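Local coordinates for quinoline 2-oxidoreductase large subunit (Pseudomonas putida, PDB 1T3Q), which probably hydroxylates quinoline at carbon 2 as the molybdenum-bearing large subunit of a molybdenum hydroxylase of the xanthine dehydrogenase family, at residues D23-T28 and V248-G253; T483-T488 and A546-V551; T512-I517 and V529-G534. All blocks are in the same frame, centred on the assembly; numbering follows the deposited sequence.

Contact 1 of 3, residues D23-T28 and V248-G253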
loop_
_atom_site.group_PDB
_atom_site.type_symbol
_atom_site.label_atom_id
_atom_site.label_comp_id
_atom_site.label_asym_id
_atom_site.label_seq_id
_atom_site.Cartn_x
_atom_site.Cartn_y
_atom_site.Cartn_z
ATOM N N ASP B 23 -16.228 13.248 2.616
ATOM C CA ASP B 23 -17.142 13.462 1.496
ATOM C C ASP B 23 -16.495 13.735 0.150
ATOM O O ASP B 23 -16.990 13.273 -0.874
ATOM C CB ASP B 23 -18.106 14.615 1.798
ATOM C CG ASP B 23 -19.192 14.237 2.784
ATOM O OD1 ASP B 23 -19.173 13.100 3.311
ATOM O OD2 ASP B 23 -20.070 15.087 3.037
ATOM N N THR B 24 -15.393 14.479 0.142
ATOM C CA THR B 24 -14.760 14.831 -1.120
ATOM C C THR B 24 -14.288 13.635 -1.936
ATOM O O THR B 24 -14.535 13.573 -3.140
ATOM C CB THR B 24 -13.610 15.833 -0.898
ATOM O OG1 THR B 24 -14.125 16.979 -0.205
ATOM C CG2 THR B 24 -13.034 16.297 -2.231
ATOM N N ARG B 25 -13.630 12.668 -1.306
ATOM C CA ARG B 25 -13.196 11.516 -2.080
ATOM C C ARG B 25 -14.387 10.621 -2.425
ATOM O O ARG B 25 -14.409 9.983 -3.477
ATOM C CB ARG B 25 -12.125 10.707 -1.328
ATOM C CG ARG B 25 -12.596 9.937 -0.104
ATOM C CD ARG B 25 -11.445 9.048 0.404
ATOM N NE ARG B 25 -11.761 8.321 1.635
ATOM C CZ ARG B 25 -11.823 8.875 2.844
ATOM N NH1 ARG B 25 -11.596 10.175 2.995
ATOM N NH2 ARG B 25 -12.097 8.121 3.906
ATOM N N LEU B 26 -15.384 10.592 -1.548
ATOM C CA LEU B 26 -16.561 9.754 -1.756
ATOM C C LEU B 26 -17.543 10.304 -2.796
ATOM O O LEU B 26 -18.439 9.591 -3.243
ATOM C CB LEU B 26 -17.285 9.524 -0.422
ATOM C CG LEU B 26 -16.455 8.846 0.681
ATOM C CD1 LEU B 26 -17.281 8.766 1.962
ATOM C CD2 LEU B 26 -16.006 7.456 0.231
ATOM N N LEU B 27 -17.366 11.564 -3.182
ATOM C CA LEU B 27 -18.239 12.197 -4.176
ATOM C C LEU B 27 -17.569 12.256 -5.545
ATOM O O LEU B 27 -18.206 12.601 -6.545
ATOM C CB LEU B 27 -18.598 13.625 -3.736
ATOM C CG LEU B 27 -19.670 13.811 -2.666
ATOM C CD1 LEU B 27 -19.501 15.164 -1.982
ATOM C CD2 LEU B 27 -21.040 13.687 -3.309
ATOM N N THR B 28 -16.285 11.919 -5.590
ATOM C CA THR B 28 -15.530 11.961 -6.834
ATOM C C THR B 28 -15.101 10.593 -7.343
ATOM O O THR B 28 -14.281 10.496 -8.258
ATOM C CB THR B 28 -14.277 12.820 -6.668
ATOM O OG1 THR B 28 -13.516 12.333 -5.552
ATOM C CG2 THR B 28 -14.665 14.283 -6.427
ATOM N N VAL B 248 -8.448 -1.813 7.045
ATOM C CA VAL B 248 -9.845 -1.563 6.731
ATOM C C VAL B 248 -9.939 -0.404 5.753
ATOM O O VAL B 248 -9.530 0.710 6.064
ATOM C CB VAL B 248 -10.651 -1.193 7.993
ATOM C CG1 VAL B 248 -12.144 -1.125 7.661
ATOM C CG2 VAL B 248 -10.393 -2.226 9.096
ATOM N N PRO B 249 -10.454 -0.661 4.546
ATOM C CA PRO B 249 -10.579 0.423 3.565
ATOM C C PRO B 249 -11.872 1.158 3.888
ATOM O O PRO B 249 -12.424 0.984 4.969
ATOM C CB PRO B 249 -10.641 -0.326 2.240
ATOM C CG PRO B 249 -11.393 -1.578 2.603
ATOM C CD PRO B 249 -10.796 -1.968 3.954
ATOM N N ASP B 250 -12.346 2.003 2.979
ATOM C CA ASP B 250 -13.618 2.667 3.217
ATOM C C ASP B 250 -14.627 1.525 3.151
ATOM O O ASP B 250 -14.474 0.614 2.337
ATOM C CB ASP B 250 -13.915 3.697 2.121
ATOM C CG ASP B 250 -13.022 4.924 2.219
ATOM O OD1 ASP B 250 -12.825 5.410 3.350
ATOM O OD2 ASP B 250 -12.533 5.413 1.172
ATOM N N VAL B 251 -15.633 1.554 4.015
ATOM C CA VAL B 251 -16.656 0.505 4.050
ATOM C C VAL B 251 -18.030 1.048 3.672
ATOM O O VAL B 251 -18.494 2.041 4.246
ATOM C CB VAL B 251 -16.719 -0.142 5.463
ATOM C CG1 VAL B 251 -17.824 -1.172 5.524
ATOM C CG2 VAL B 251 -15.384 -0.789 5.786
ATOM N N GLY B 252 -18.679 0.386 2.712
ATOM C CA GLY B 252 -19.989 0.813 2.242
ATOM C C GLY B 252 -21.166 0.373 3.092
ATOM O O GLY B 252 -22.089 -0.285 2.602
ATOM N N GLY B 253 -21.146 0.748 4.368
ATOM C CA GLY B 253 -22.228 0.370 5.258
ATOM C C GLY B 253 -21.922 -0.933 5.971
ATOM O O GLY B 253 -21.389 -1.865 5.366
#

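Contact 2 of 3, residues T483-T488 and A546-V551. With MCN (pterin cytosine dinucleotide), chain N; SMO (dioxosulfidomolybdenum(VI) ion), chain O.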
loop_
_atom_site.group_PDB
_atom_site.type_symbol
_atom_site.label_atom_id
_atom_site.label_comp_id
_atom_site.label_asym_id
_atom_site.label_seq_id
_atom_site.Cartn_x
_atom_site.Cartn_y
_atom_site.Cartn_z
ATOM N N THR B 483 -13.679 -5.224 27.792
ATOM C CA THR B 483 -13.308 -4.589 26.535
ATOM C C THR B 483 -11.967 -3.889 26.677
ATOM O O THR B 483 -11.482 -3.683 27.784
ATOM C CB THR B 483 -14.359 -3.551 26.088
ATOM O OG1 THR B 483 -14.580 -2.606 27.144
ATOM C CG2 THR B 483 -15.670 -4.246 25.737
ATOM N N HIS B 484 -11.370 -3.536 25.544
ATOM C CA HIS B 484 -10.092 -2.840 25.522
ATOM C C HIS B 484 -10.136 -1.956 24.281
ATOM O O HIS B 484 -10.364 -2.446 23.177
ATOM C CB HIS B 484 -8.942 -3.851 25.437
ATOM C CG HIS B 484 -7.588 -3.258 25.680
ATOM N ND1 HIS B 484 -6.916 -2.513 24.733
ATOM C CD2 HIS B 484 -6.780 -3.304 26.765
ATOM C CE1 HIS B 484 -5.751 -2.128 25.224
ATOM N NE2 HIS B 484 -5.644 -2.596 26.455
ATOM N N ASP B 485 -9.940 -0.655 24.472
ATOM C CA ASP B 485 -9.981 0.293 23.368
ATOM C C ASP B 485 -8.988 1.422 23.568
ATOM O O ASP B 485 -9.242 2.370 24.317
ATOM C CB ASP B 485 -11.390 0.866 23.227
ATOM C CG ASP B 485 -12.426 -0.205 22.979
ATOM O OD1 ASP B 485 -12.972 -0.753 23.961
ATOM O OD2 ASP B 485 -12.688 -0.510 21.796
ATOM N N SER B 486 -7.853 1.327 22.887
ATOM C CA SER B 486 -6.824 2.340 23.026
ATOM C C SER B 486 -6.779 3.281 21.833
ATOM O O SER B 486 -7.273 2.965 20.752
ATOM C CB SER B 486 -5.453 1.682 23.208
ATOM O OG SER B 486 -5.011 1.058 22.010
ATOM N N ALA B 487 -6.198 4.450 22.056
ATOM C CA ALA B 487 -6.036 5.447 21.012
ATOM C C ALA B 487 -4.652 6.015 21.214
ATOM O O ALA B 487 -4.122 5.995 22.325
ATOM C CB ALA B 487 -7.076 6.553 21.152
ATOM N N THR B 488 -4.054 6.503 20.135
ATOM C CA THR B 488 -2.743 7.099 20.228
ATOM C C THR B 488 -2.866 8.513 19.700
ATOM O O THR B 488 -3.608 8.769 18.750
ATOM C CB THR B 488 -1.699 6.321 19.401
ATOM O OG1 THR B 488 -1.550 5.002 19.943
ATOM C CG2 THR B 488 -0.356 7.028 19.439
ATOM N N ALA B 546 -22.580 -1.290 18.931
ATOM C CA ALA B 546 -23.337 -0.932 20.124
ATOM C C ALA B 546 -23.306 0.562 20.471
ATOM O O ALA B 546 -23.233 0.927 21.649
ATOM C CB ALA B 546 -22.831 -1.747 21.311
ATOM N N SER B 547 -23.365 1.418 19.454
ATOM C CA SER B 547 -23.353 2.870 19.657
ATOM C C SER B 547 -22.257 3.276 20.638
ATOM O O SER B 547 -22.522 3.987 21.617
ATOM C CB SER B 547 -24.706 3.334 20.202
ATOM O OG SER B 547 -25.776 2.895 19.383
ATOM N N ARG B 548 -21.026 2.849 20.365
ATOM C CA ARG B 548 -19.904 3.121 21.257
ATOM C C ARG B 548 -18.789 3.989 20.689
ATOM O O ARG B 548 -17.930 4.444 21.435
ATOM C CB ARG B 548 -19.282 1.798 21.699
ATOM C CG ARG B 548 -18.423 1.147 20.609
ATOM C CD ARG B 548 -18.224 -0.344 20.867
ATOM N NE ARG B 548 -17.580 -0.598 22.149
ATOM C CZ ARG B 548 -16.266 -0.626 22.342
ATOM N NH1 ARG B 548 -15.431 -0.423 21.329
ATOM N NH2 ARG B 548 -15.783 -0.846 23.558
ATOM N N GLY B 549 -18.790 4.199 19.377
ATOM C CA GLY B 549 -17.740 4.977 18.748
ATOM C C GLY B 549 -17.471 6.352 19.325
ATOM O O GLY B 549 -16.338 6.657 19.700
ATOM N N ALA B 550 -18.499 7.191 19.373
ATOM C CA ALA B 550 -18.356 8.545 19.905
ATOM C C ALA B 550 -17.853 8.523 21.346
ATOM O O ALA B 550 -16.935 9.256 21.698
ATOM C CB ALA B 550 -19.692 9.277 19.830
ATOM N N VAL B 551 -18.450 7.668 22.168
ATOM C CA VAL B 551 -18.064 7.560 23.573
ATOM C C VAL B 551 -16.661 7.003 23.766
ATOM O O VAL B 551 -15.820 7.636 24.400
ATOM C CB VAL B 551 -19.064 6.680 24.356
ATOM C CG1 VAL B 551 -18.517 6.371 25.750
ATOM C CG2 VAL B 551 -20.405 7.398 24.461
HETATM N N1 MCN N . -22.231 11.231 17.110
HETATM C C2 MCN N . -22.051 12.612 17.447
HETATM N N3 MCN N . -22.367 12.897 18.767
HETATM C C4 MCN N . -22.823 11.999 19.726
HETATM C C5 MCN N . -23.000 10.599 19.319
HETATM C C6 MCN N . -22.703 10.223 18.030
HETATM O O2 MCN N . -21.686 13.416 16.619
HETATM N N4 MCN N . -23.085 12.382 20.957
HETATM C "C1'" MCN N . -21.844 10.858 15.630
HETATM C C2D MCN N . -20.375 10.239 15.542
HETATM O "O2'" MCN N . -19.740 10.634 14.274
HETATM C "C3'" MCN N . -20.616 8.752 15.697
HETATM C C4D MCN N . -21.912 8.495 14.967
HETATM O O4D MCN N . -22.668 9.806 15.050
HETATM O "O3'" MCN N . -19.499 8.003 15.101
HETATM C "C5'" MCN N . -22.705 7.237 15.422
HETATM O "O5'" MCN N . -22.821 7.351 16.819
HETATM P PA MCN N . -22.351 6.258 17.856
HETATM O O1A MCN N . -21.158 6.834 18.554
HETATM O O2A MCN N . -23.617 5.895 18.612
HETATM O O3A MCN N . -21.973 4.821 17.191
HETATM P PB MCN N . -20.686 4.349 16.364
HETATM O O1B MCN N . -20.036 3.261 17.155
HETATM O O2B MCN N . -19.835 5.518 15.962
HETATM O O3B MCN N . -21.313 3.757 15.011
HETATM C C10 MCN N . -21.828 2.450 14.966
HETATM C "C9'" MCN N . -23.314 2.600 14.945
HETATM C "C8'" MCN N . -23.853 1.156 14.811
HETATM S "S8'" MCN N . -23.458 0.066 16.171
HETATM C "C7'" MCN N . -24.591 0.681 13.805
HETATM S "S7'" MCN N . -25.187 -0.996 13.660
HETATM C "C6'" MCN N . -24.902 1.645 12.611
HETATM C C7 MCN N . -24.888 3.080 13.064
HETATM O "O9'" MCN N . -23.674 3.399 13.723
HETATM N "N5'" MCN N . -23.945 1.234 11.501
HETATM C C4A MCN N . -23.902 2.311 10.530
HETATM N "N8'" MCN N . -25.031 4.002 11.886
HETATM C C4B MCN N . -24.441 3.606 10.650
HETATM N "N1'" MCN N . -24.373 4.631 9.674
HETATM C "C2'" MCN N . -23.724 4.290 8.536
HETATM N "N2'" MCN N . -23.645 5.229 7.568
HETATM N "N3'" MCN N . -23.138 3.056 8.338
HETATM C "C4'" MCN N . -23.152 1.970 9.291
HETATM O "O4'" MCN N . -22.614 0.919 9.041
HETATM S S SMO O . -25.533 -3.776 15.260
HETATM MO MO SMO O . -24.155 -2.169 15.541
HETATM O OM2 SMO O . -24.330 -2.770 17.165
HETATM O OM1 SMO O . -22.756 -2.816 14.842
#

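Contact 3 of 3, residues T512-I517 and V529-G534. With MCN (pterin cytosine dinucleotide), chain N.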
loop_
_atom_site.group_PDB
_atom_site.type_symbol
_atom_site.label_atom_id
_atom_site.label_comp_id
_atom_site.label_asym_id
_atom_site.label_seq_id
_atom_site.Cartn_x
_atom_site.Cartn_y
_atom_site.Cartn_z
ATOM N N THR B 512 -14.286 12.587 10.784
ATOM C CA THR B 512 -14.554 13.992 11.053
ATOM C C THR B 512 -14.808 14.248 12.540
ATOM O O THR B 512 -14.151 15.088 13.150
ATOM C CB THR B 512 -15.773 14.483 10.228
ATOM O OG1 THR B 512 -15.457 14.417 8.830
ATOM C CG2 THR B 512 -16.137 15.914 10.595
ATOM N N THR B 513 -15.737 13.506 13.130
ATOM C CA THR B 513 -16.068 13.716 14.535
ATOM C C THR B 513 -14.949 13.429 15.534
ATOM O O THR B 513 -14.839 14.116 16.549
ATOM C CB THR B 513 -17.329 12.922 14.933
ATOM O OG1 THR B 513 -17.175 11.542 14.578
ATOM C CG2 THR B 513 -18.548 13.495 14.227
ATOM N N LEU B 514 -14.118 12.427 15.269
ATOM C CA LEU B 514 -13.032 12.141 16.198
ATOM C C LEU B 514 -12.013 13.280 16.155
ATOM O O LEU B 514 -11.354 13.571 17.150
ATOM C CB LEU B 514 -12.358 10.799 15.861
ATOM C CG LEU B 514 -13.247 9.555 16.015
ATOM C CD1 LEU B 514 -12.433 8.299 15.692
ATOM C CD2 LEU B 514 -13.805 9.481 17.438
ATOM N N ALA B 515 -11.891 13.932 15.000
ATOM C CA ALA B 515 -10.957 15.042 14.864
ATOM C C ALA B 515 -11.466 16.212 15.698
ATOM O O ALA B 515 -10.679 16.937 16.303
ATOM C CB ALA B 515 -10.830 15.463 13.394
ATOM N N GLN B 516 -12.786 16.396 15.701
ATOM C CA GLN B 516 -13.416 17.468 16.465
ATOM C C GLN B 516 -13.126 17.287 17.951
ATOM O O GLN B 516 -12.879 18.256 18.671
ATOM C CB GLN B 516 -14.929 17.469 16.223
ATOM C CG GLN B 516 -15.330 17.933 14.826
ATOM C CD GLN B 516 -16.832 17.927 14.621
ATOM O OE1 GLN B 516 -17.385 17.002 14.034
ATOM N NE2 GLN B 516 -17.504 18.963 15.121
ATOM N N ILE B 517 -13.153 16.039 18.406
ATOM C CA ILE B 517 -12.882 15.729 19.806
ATOM C C ILE B 517 -11.423 16.025 20.151
ATOM O O ILE B 517 -11.135 16.694 21.144
ATOM C CB ILE B 517 -13.163 14.232 20.118
ATOM C CG1 ILE B 517 -14.661 13.942 19.986
ATOM C CG2 ILE B 517 -12.666 13.889 21.527
ATOM C CD1 ILE B 517 -15.015 12.468 20.091
ATOM N N VAL B 529 -5.855 18.596 12.788
ATOM C CA VAL B 529 -5.881 17.225 13.286
ATOM C C VAL B 529 -6.229 16.221 12.198
ATOM O O VAL B 529 -7.080 16.488 11.352
ATOM C CB VAL B 529 -6.944 17.079 14.402
ATOM C CG1 VAL B 529 -6.945 15.656 14.950
ATOM C CG2 VAL B 529 -6.677 18.086 15.504
ATOM N N VAL B 530 -5.578 15.061 12.214
ATOM C CA VAL B 530 -5.914 14.026 11.247
ATOM C C VAL B 530 -6.182 12.720 11.988
ATOM O O VAL B 530 -5.484 12.386 12.947
ATOM C CB VAL B 530 -4.804 13.794 10.188
ATOM C CG1 VAL B 530 -3.531 13.270 10.837
ATOM C CG2 VAL B 530 -5.302 12.803 9.149
ATOM N N ILE B 531 -7.216 12.006 11.559
ATOM C CA ILE B 531 -7.567 10.736 12.172
ATOM C C ILE B 531 -7.056 9.581 11.312
ATOM O O ILE B 531 -7.379 9.479 10.125
ATOM C CB ILE B 531 -9.095 10.594 12.341
ATOM C CG1 ILE B 531 -9.633 11.748 13.195
ATOM C CG2 ILE B 531 -9.431 9.249 12.998
ATOM C CD1 ILE B 531 -8.996 11.846 14.573
ATOM N N GLN B 532 -6.246 8.726 11.928
ATOM C CA GLN B 532 -5.682 7.552 11.271
ATOM C C GLN B 532 -6.425 6.332 11.787
ATOM O O GLN B 532 -6.481 6.099 12.994
ATOM C CB GLN B 532 -4.190 7.419 11.598
ATOM C CG GLN B 532 -3.336 8.489 10.962
ATOM C CD GLN B 532 -1.859 8.293 11.213
ATOM O OE1 GLN B 532 -1.031 8.760 10.438
ATOM N NE2 GLN B 532 -1.517 7.613 12.304
ATOM N N ALA B 533 -6.999 5.564 10.868
ATOM C CA ALA B 533 -7.749 4.367 11.220
ATOM C C ALA B 533 -7.576 3.339 10.113
ATOM O O ALA B 533 -6.992 3.635 9.079
ATOM C CB ALA B 533 -9.219 4.709 11.385
ATOM N N GLY B 534 -8.072 2.129 10.328
ATOM C CA GLY B 534 -7.959 1.113 9.295
ATOM C C GLY B 534 -6.663 0.322 9.245
ATOM O O GLY B 534 -6.308 -0.225 8.196
HETATM N N1 MCN N . -22.231 11.231 17.110
HETATM C C2 MCN N . -22.051 12.612 17.447
HETATM N N3 MCN N . -22.367 12.897 18.767
HETATM C C4 MCN N . -22.823 11.999 19.726
HETATM C C5 MCN N . -23.000 10.599 19.319
HETATM C C6 MCN N . -22.703 10.223 18.030
HETATM O O2 MCN N . -21.686 13.416 16.619
HETATM N N4 MCN N . -23.085 12.382 20.957
HETATM C "C1'" MCN N . -21.844 10.858 15.630
HETATM C C2D MCN N . -20.375 10.239 15.542
HETATM O "O2'" MCN N . -19.740 10.634 14.274
HETATM C "C3'" MCN N . -20.616 8.752 15.697
HETATM C C4D MCN N . -21.912 8.495 14.967
HETATM O O4D MCN N . -22.668 9.806 15.050
HETATM O "O3'" MCN N . -19.499 8.003 15.101
HETATM C "C5'" MCN N . -22.705 7.237 15.422
HETATM O "O5'" MCN N . -22.821 7.351 16.819
HETATM P PA MCN N . -22.351 6.258 17.856
HETATM O O1A MCN N . -21.158 6.834 18.554
HETATM O O2A MCN N . -23.617 5.895 18.612
HETATM O O3A MCN N . -21.973 4.821 17.191
HETATM P PB MCN N . -20.686 4.349 16.364
HETATM O O1B MCN N . -20.036 3.261 17.155
HETATM O O2B MCN N . -19.835 5.518 15.962
HETATM O O3B MCN N . -21.313 3.757 15.011
HETATM C C10 MCN N . -21.828 2.450 14.966
HETATM C "C9'" MCN N . -23.314 2.600 14.945
HETATM C "C8'" MCN N . -23.853 1.156 14.811
HETATM S "S8'" MCN N . -23.458 0.066 16.171
HETATM C "C7'" MCN N . -24.591 0.681 13.805
HETATM S "S7'" MCN N . -25.187 -0.996 13.660
HETATM C "C6'" MCN N . -24.902 1.645 12.611
HETATM C C7 MCN N . -24.888 3.080 13.064
HETATM O "O9'" MCN N . -23.674 3.399 13.723
HETATM N "N5'" MCN N . -23.945 1.234 11.501
HETATM C C4A MCN N . -23.902 2.311 10.530
HETATM N "N8'" MCN N . -25.031 4.002 11.886
HETATM C C4B MCN N . -24.441 3.606 10.650
HETATM N "N1'" MCN N . -24.373 4.631 9.674
HETATM C "C2'" MCN N . -23.724 4.290 8.536
HETATM N "N2'" MCN N . -23.645 5.229 7.568
HETATM N "N3'" MCN N . -23.138 3.056 8.338
HETATM C "C4'" MCN N . -23.152 1.970 9.291
HETATM O "O4'" MCN N . -22.614 0.919 9.041
#

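Contact 1 of 3, residues D23-T28 and V248-G253
Arg25 reaches off the short helix 23-27 to Asp250, the two side chains arriving from opposite directions. The grip is side-on: NE and NH2 of Arg25 each take one carboxylate oxygen. Arg25 NE to Asp250 OD2 measures 3.0 Å and Arg25 NH2 to Asp250 OD1 2.9 Å, and both bonds are nearly straight. The carboxylate lies at the edge of the guanidinium, close to its plane, while both its oxygens are met on their syn sides; the two planes are twisted 26° apart, so the carboxylate is tilted moderately against the guanidinium. CG of Arg25 sits between its own backbone N and carbonyl carbon (chi1 70°), and from there the chain runs extended to NE, which carries the charged head across to the loop. Leu26 adds a looser touch, its CD2 lying 4.1 Å from Asp250 OD2.

Arg25 NH2 also makes a salt bridge to Glu511, so the cation is shared between two acids, and Asp250 OD2 accepts a bond from the backbone N of Arg32. Leu26 packs on Leu105 of the small subunit. The arrangement is a bidentate arginine-aspartate salt bridge tying an N-terminal helix to the loop that leads, through Gly253, into the pterin cofactor pocket.

Contact 2 of 3, residues T483-T488 and A546-V551
The loop and first turn of helix 549-576 contact the cofactor's diphosphate and an oxygen ligand of the molybdenum, and a buried salt bridge holds this element from behind. Arg548 points its guanidinium end-on at Asp485, just ahead of strand 486-491. Arg548 NH1 to Asp485 OD2 and Arg548 NH2 to Asp485 OD1 are both 2.8 Å and practically straight. Both oxygens lie in the guanidinium plane, yet the nitrogens come at the carboxylate from above its plane, the two groups being turned 47° against each other. A bend at chi3 (-59°) swings the arginine head round to this position. Thr483 lies obliquely beside it, CB 4.0 Å from Arg548 NH2.

Further bonds fix the rotation of the head: Arg548 NE donates to Thr469 O and NH1 also to Gly543 O, while Asp485 OD2 accepts from Phe542 N. On the cofactor side the backbone does the binding. Gly549 N stands 2.7 Å from O1B of the pterin cytosine dinucleotide and Ala550 N 2.8 Å from its O1A, so each phosphate receives an amide at the helix start. Ala546 N donates a hydrogen bond of 2.9 Å to OM2, an oxygen on the molybdenum, whose metal is held by both dithiolene sulfurs. This is the diphosphate-binding helix N-terminus of a molybdenum hydroxylase, backed by an arginine-aspartate pair.

Contact 3 of 3, residues T512-I517 and V529-G534
Ile531 leaves strand 529-532 with its CB bond pointing at helix 510-522, and its branches divide the work. CG1, beside the backbone N and anti to the carbonyl carbon (chi1 -58°), runs in against Ala515, coming within 3.9 Å of Ala515 CB. The tip, CD1, goes furthest: it rests on the helix backbone, 3.6 Å from Ala515 N, and lies 3.7 Å from Leu514 CB. The other branch, CG2, turns to the far end of the leucine and meets Leu514 CD1 at 4.1 Å. Ile531 therefore lies across Leu514, both its branches touching it, at about a right angle.

One step back along this side of the strand, Val529 takes up the neighbouring position. Its CG1 lies 4.1 Å from Ala515 CA and 4.2 Å from Ala515 CB, so the small alanine is touched by both strand residues and the backbones can come close. The short axes pass 7.6 Å apart at 129°. Val529 also packs on Ala518 and Ala519 further along the helix, and Leu514 on Ile557 of helix 549-576.

Helix and strand belong to the beta-alpha-beta unit 497-501, 510-522, 529-532. Thr513, on another side of the helix, meets the cofactor, its OG1 approaching O2' of the pterin cytosine dinucleotide to 2.7 Å. With no hydrogen bond between the two segments, the contact is apolar in character and rests on the fit of aliphatic groups.

Overall arrangement
All three contacts are gathered round the pterin cytosine dinucleotide. Contacts 2 and 3 both touch it, at the diphosphate and the ribose hydroxyl respectively; contact 1 reaches the same pocket through Gly253, and its Leu26 side chain is about 8 Å from an iron-sulfur cluster. Contact 3 is nested within the chain loop closed by contact 2, their centres 13 Å apart, and they meet where Ile517 CD1 packs 4.1 Å from Ala550 O. Contacts 1 and 3, with centres 15 Å apart, join through a probable hydrogen bond of 2.9 Å from Val248 N to Gly534 O. Contacts 1 and 2 do not touch, their nearest atoms being about 13 Å apart.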